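Local coordinates for protein prolyl-tRNA synthetase (PDB 6UYH) that probably attaches proline to its cognate tRNA after activating it with ATP, and here holds the inhibitor halofuginone beside an ATP analogue, at residues A180-V184 / T238-L242. Numbering follows the deposited sequence.
With HFG (7-bromo-6-chloro-3-{3-[(2R,3S)-3-hydroxypiperidin-2-yl]-2-oxopropyl}quinazolin-4(3H)-one), chain D; ANP (phosphoaminophosphonic acid-adenylate ester), chain C.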
loop_
_atom_site.group_PDB
_atom_site.type_symbol
_atom_site.label_atom_id
_atom_site.label_comp_id
_atom_site.label_asym_id
_atom_site.label_seq_id
_atom_site.Cartn_x
_atom_site.Cartn_y
_atom_site.Cartn_z
ATOM N N ALA A 180 -6.235 25.924 -8.321
ATOM C CA ALA A 180 -5.323 25.382 -7.324
ATOM C C ALA A 180 -5.769 25.768 -5.915
ATOM O O ALA A 180 -5.863 24.911 -5.030
ATOM C CB ALA A 180 -3.901 25.860 -7.611
ATOM N N ASP A 181 -6.090 27.050 -5.704
ATOM C CA ASP A 181 -6.606 27.500 -4.408
ATOM C C ASP A 181 -7.769 26.629 -3.947
ATOM O O ASP A 181 -7.810 26.182 -2.799
ATOM C CB ASP A 181 -7.069 28.963 -4.490
ATOM C CG ASP A 181 -5.922 29.961 -4.531
ATOM O OD1 ASP A 181 -4.795 29.640 -4.100
ATOM O OD2 ASP A 181 -6.168 31.094 -4.983
ATOM N N GLU A 182 -8.720 26.367 -4.849
ATOM C CA GLU A 182 -9.901 25.586 -4.484
ATOM C C GLU A 182 -9.523 24.193 -3.995
ATOM O O GLU A 182 -10.107 23.685 -3.029
ATOM C CB GLU A 182 -10.859 25.487 -5.675
ATOM C CG GLU A 182 -12.117 24.682 -5.375
ATOM C CD GLU A 182 -12.858 24.238 -6.627
ATOM O OE1 GLU A 182 -12.408 24.572 -7.745
ATOM O OE2 GLU A 182 -13.890 23.546 -6.490
ATOM N N GLU A 183 -8.551 23.554 -4.647
ATOM C CA GLU A 183 -8.170 22.208 -4.224
ATOM C C GLU A 183 -7.505 22.215 -2.850
ATOM O O GLU A 183 -7.743 21.311 -2.041
ATOM C CB GLU A 183 -7.240 21.555 -5.240
ATOM C CG GLU A 183 -6.868 20.129 -4.790
ATOM C CD GLU A 183 -5.689 19.519 -5.521
ATOM O OE1 GLU A 183 -4.553 20.001 -5.349
ATOM O OE2 GLU A 183 -5.895 18.532 -6.252
ATOM N N VAL A 184 -6.662 23.219 -2.564
ATOM C CA VAL A 184 -6.000 23.275 -1.256
ATOM C C VAL A 184 -7.018 23.113 -0.132
ATOM O O VAL A 184 -6.838 22.305 0.792
ATOM C CB VAL A 184 -5.217 24.593 -1.098
ATOM C CG1 VAL A 184 -4.734 24.735 0.371
ATOM C CG2 VAL A 184 -4.045 24.647 -2.060
ATOM N N THR A 238 -1.244 18.432 6.141
ATOM C CA THR A 238 -0.739 19.659 5.542
ATOM C C THR A 238 -1.225 19.772 4.107
ATOM O O THR A 238 -1.199 18.791 3.371
ATOM C CB THR A 238 0.788 19.665 5.581
ATOM O OG1 THR A 238 1.234 19.324 6.902
ATOM C CG2 THR A 238 1.300 21.031 5.254
ATOM N N SER A 239 -1.640 20.971 3.694
ATOM C CA SER A 239 -2.061 21.178 2.308
ATOM C C SER A 239 -1.495 22.509 1.812
ATOM O O SER A 239 -1.872 23.573 2.316
ATOM C CB SER A 239 -3.588 21.135 2.201
ATOM O OG SER A 239 -4.018 21.254 0.857
ATOM N N HIS A 240 -0.583 22.442 0.841
ATOM C CA HIS A 240 0.177 23.589 0.350
ATOM C C HIS A 240 -0.358 24.067 -0.987
ATOM O O HIS A 240 -0.627 23.255 -1.874
ATOM C CB HIS A 240 1.649 23.240 0.107
ATOM C CG HIS A 240 2.344 22.597 1.258
ATOM N ND1 HIS A 240 2.747 23.301 2.370
ATOM C CD2 HIS A 240 2.757 21.322 1.446
ATOM C CE1 HIS A 240 3.352 22.482 3.209
ATOM N NE2 HIS A 240 3.377 21.277 2.668
ATOM N N HIS A 241 -0.421 25.389 -1.164
ATOM C CA HIS A 241 -0.398 25.970 -2.499
ATOM C C HIS A 241 1.048 26.318 -2.840
ATOM O O HIS A 241 1.679 27.129 -2.150
ATOM C CB HIS A 241 -1.290 27.203 -2.602
ATOM C CG HIS A 241 -1.264 27.845 -3.959
ATOM N ND1 HIS A 241 -1.487 27.134 -5.121
ATOM C CD2 HIS A 241 -1.024 29.120 -4.341
ATOM C CE1 HIS A 241 -1.387 27.943 -6.159
ATOM N NE2 HIS A 241 -1.108 29.158 -5.714
ATOM N N LEU A 242 1.581 25.688 -3.882
ATOM C CA LEU A 242 2.970 25.886 -4.266
ATOM C C LEU A 242 3.132 27.009 -5.281
ATOM O O LEU A 242 4.267 27.374 -5.612
ATOM C CB LEU A 242 3.555 24.574 -4.816
ATOM C CG LEU A 242 3.446 23.316 -3.938
ATOM C CD1 LEU A 242 3.959 22.087 -4.705
ATOM C CD2 LEU A 242 4.207 23.486 -2.621
HETATM O "O4'" HFG D . 7.545 17.241 2.504
HETATM C C21 HFG D . 7.378 18.441 2.572
HETATM C "C3'" HFG D . 6.325 19.149 1.750
HETATM C "C2'" HFG D . 5.121 18.295 1.331
HETATM N "N1'" HFG D . 5.485 17.233 0.383
HETATM C "C6'" HFG D . 4.305 16.523 -0.125
HETATM C "C5'" HFG D . 3.508 15.888 0.984
HETATM C "C4'" HFG D . 3.147 16.928 2.048
HETATM C C39 HFG D . 4.382 17.674 2.518
HETATM O "O7'" HFG D . 4.003 18.695 3.446
HETATM C "C1'" HFG D . 8.246 19.317 3.488
HETATM N N3 HFG D . 9.521 18.677 3.806
HETATM C C4 HFG D . 10.450 18.541 2.784
HETATM O O11 HFG D . 10.232 18.983 1.670
HETATM C C10 HFG D . 11.654 17.796 3.173
HETATM C C5 HFG D . 12.682 17.594 2.254
HETATM C C2 HFG D . 9.739 18.162 5.056
HETATM N N1 HFG D . 10.768 17.491 5.431
HETATM C C9 HFG D . 11.755 17.280 4.468
HETATM C C8 HFG D . 12.863 16.509 4.820
HETATM C C7 HFG D . 13.861 16.294 3.884
HETATM BR BR1 HFG D . 15.298 15.158 4.362
HETATM C C6 HFG D . 13.788 16.856 2.627
HETATM CL CL1 HFG D . 15.100 16.700 1.497
HETATM P PG ANP C . 6.984 18.381 11.574
HETATM O O1G ANP C . 7.217 19.615 12.312
HETATM O O2G ANP C . 8.383 17.669 11.343
HETATM O O3G ANP C . 6.012 17.509 12.459
HETATM P PB ANP C . 6.850 18.608 8.589
HETATM O O1B ANP C . 6.903 19.926 7.976
HETATM O O2B ANP C . 8.275 17.976 8.584
HETATM N N3B ANP C . 6.259 18.642 10.124
HETATM P PA ANP C . 5.510 17.504 6.275
HETATM O O1A ANP C . 4.792 18.683 5.746
HETATM O O2A ANP C . 6.771 17.265 5.511
HETATM O O3A ANP C . 5.896 17.667 7.807
HETATM O "O5'" ANP C . 4.676 16.126 6.289
HETATM C "C5'" ANP C . 3.261 15.947 6.051
HETATM C "C4'" ANP C . 2.657 15.428 7.330
HETATM O "O4'" ANP C . 3.322 14.207 7.725
HETATM C "C3'" ANP C . 2.850 16.370 8.508
HETATM O "O3'" ANP C . 1.823 17.354 8.536
HETATM C "C2'" ANP C . 2.778 15.426 9.709
HETATM O "O2'" ANP C . 1.435 15.293 10.156
HETATM C "C1'" ANP C . 3.345 14.109 9.141
HETATM N N9 ANP C . 4.712 13.829 9.559
HETATM C C8 ANP C . 5.814 14.626 9.383
HETATM N N7 ANP C . 6.925 14.119 9.856
HETATM C C5 ANP C . 6.529 12.895 10.381
HETATM C C6 ANP C . 7.238 11.870 11.030
HETATM N N6 ANP C . 8.559 11.882 11.225
HETATM N N1 ANP C . 6.534 10.797 11.458
HETATM C C2 ANP C . 5.220 10.754 11.221
HETATM N N3 ANP C . 4.449 11.650 10.602
HETATM C C4 ANP C . 5.167 12.707 10.208
#
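The imidazole of His241 has Asp181 OD1 over one face, set off toward the rim on the CD2 side (3.8 Å from OD1 to CD2), with carboxylate and ring planes 68° apart. Ala180 meets the same ring obliquely, its CB 3.6 Å from CE1; a small methyl lets the ring settle close to the helix. Asp181 forms a salt bridge with Lys177 through OD2 and a hydrogen bond with Tyr219 through OD1, while ND1 of His241 is hydrogen-bonded to Asn267, which helps fix the ring's rotation. The ring of His240, on the other side of the strand, instead presents its edge to the ligands: halofuginone O7' and the phosphate oxygen O1A of the ATP analogue both lie there, near the ring plane. His240 NE2 donates to the hydroxyl O7' of halofuginone, 2.8 Å away. The N-H...O angle is 157°, and ND1 pairs with Thr220, so both ring nitrogens are engaged.

Between helix and strand, Val184 packs its two branches against the strand. CG1 lies beside Ser239 OG, and CG2 rests near His240 O and 3.8 Å from His241 CB. Ser239, its OG anti to the backbone N, reaches the helix and donates to Val184 O, 3.0 Å from OG. It arrives in the carbonyl plane on a lone pair, bent to 112° at the oxygen, and a short hydroxyl side chain suits this close approach.

The strand runs nearly antiparallel to the helix and belongs to the antiparallel sheet of the class II synthetase core. Ser239 and His241 face helix 177-198 with a hydroxyl and apolar contacts, whereas Thr238, whose OG1 hydrogen-bonds ribose O3' of the ATP analogue at 2.6 Å, and His240 offer a hydroxyl and an imidazole N-H to the ligands, consistent with the helix helping to position the pocket strand.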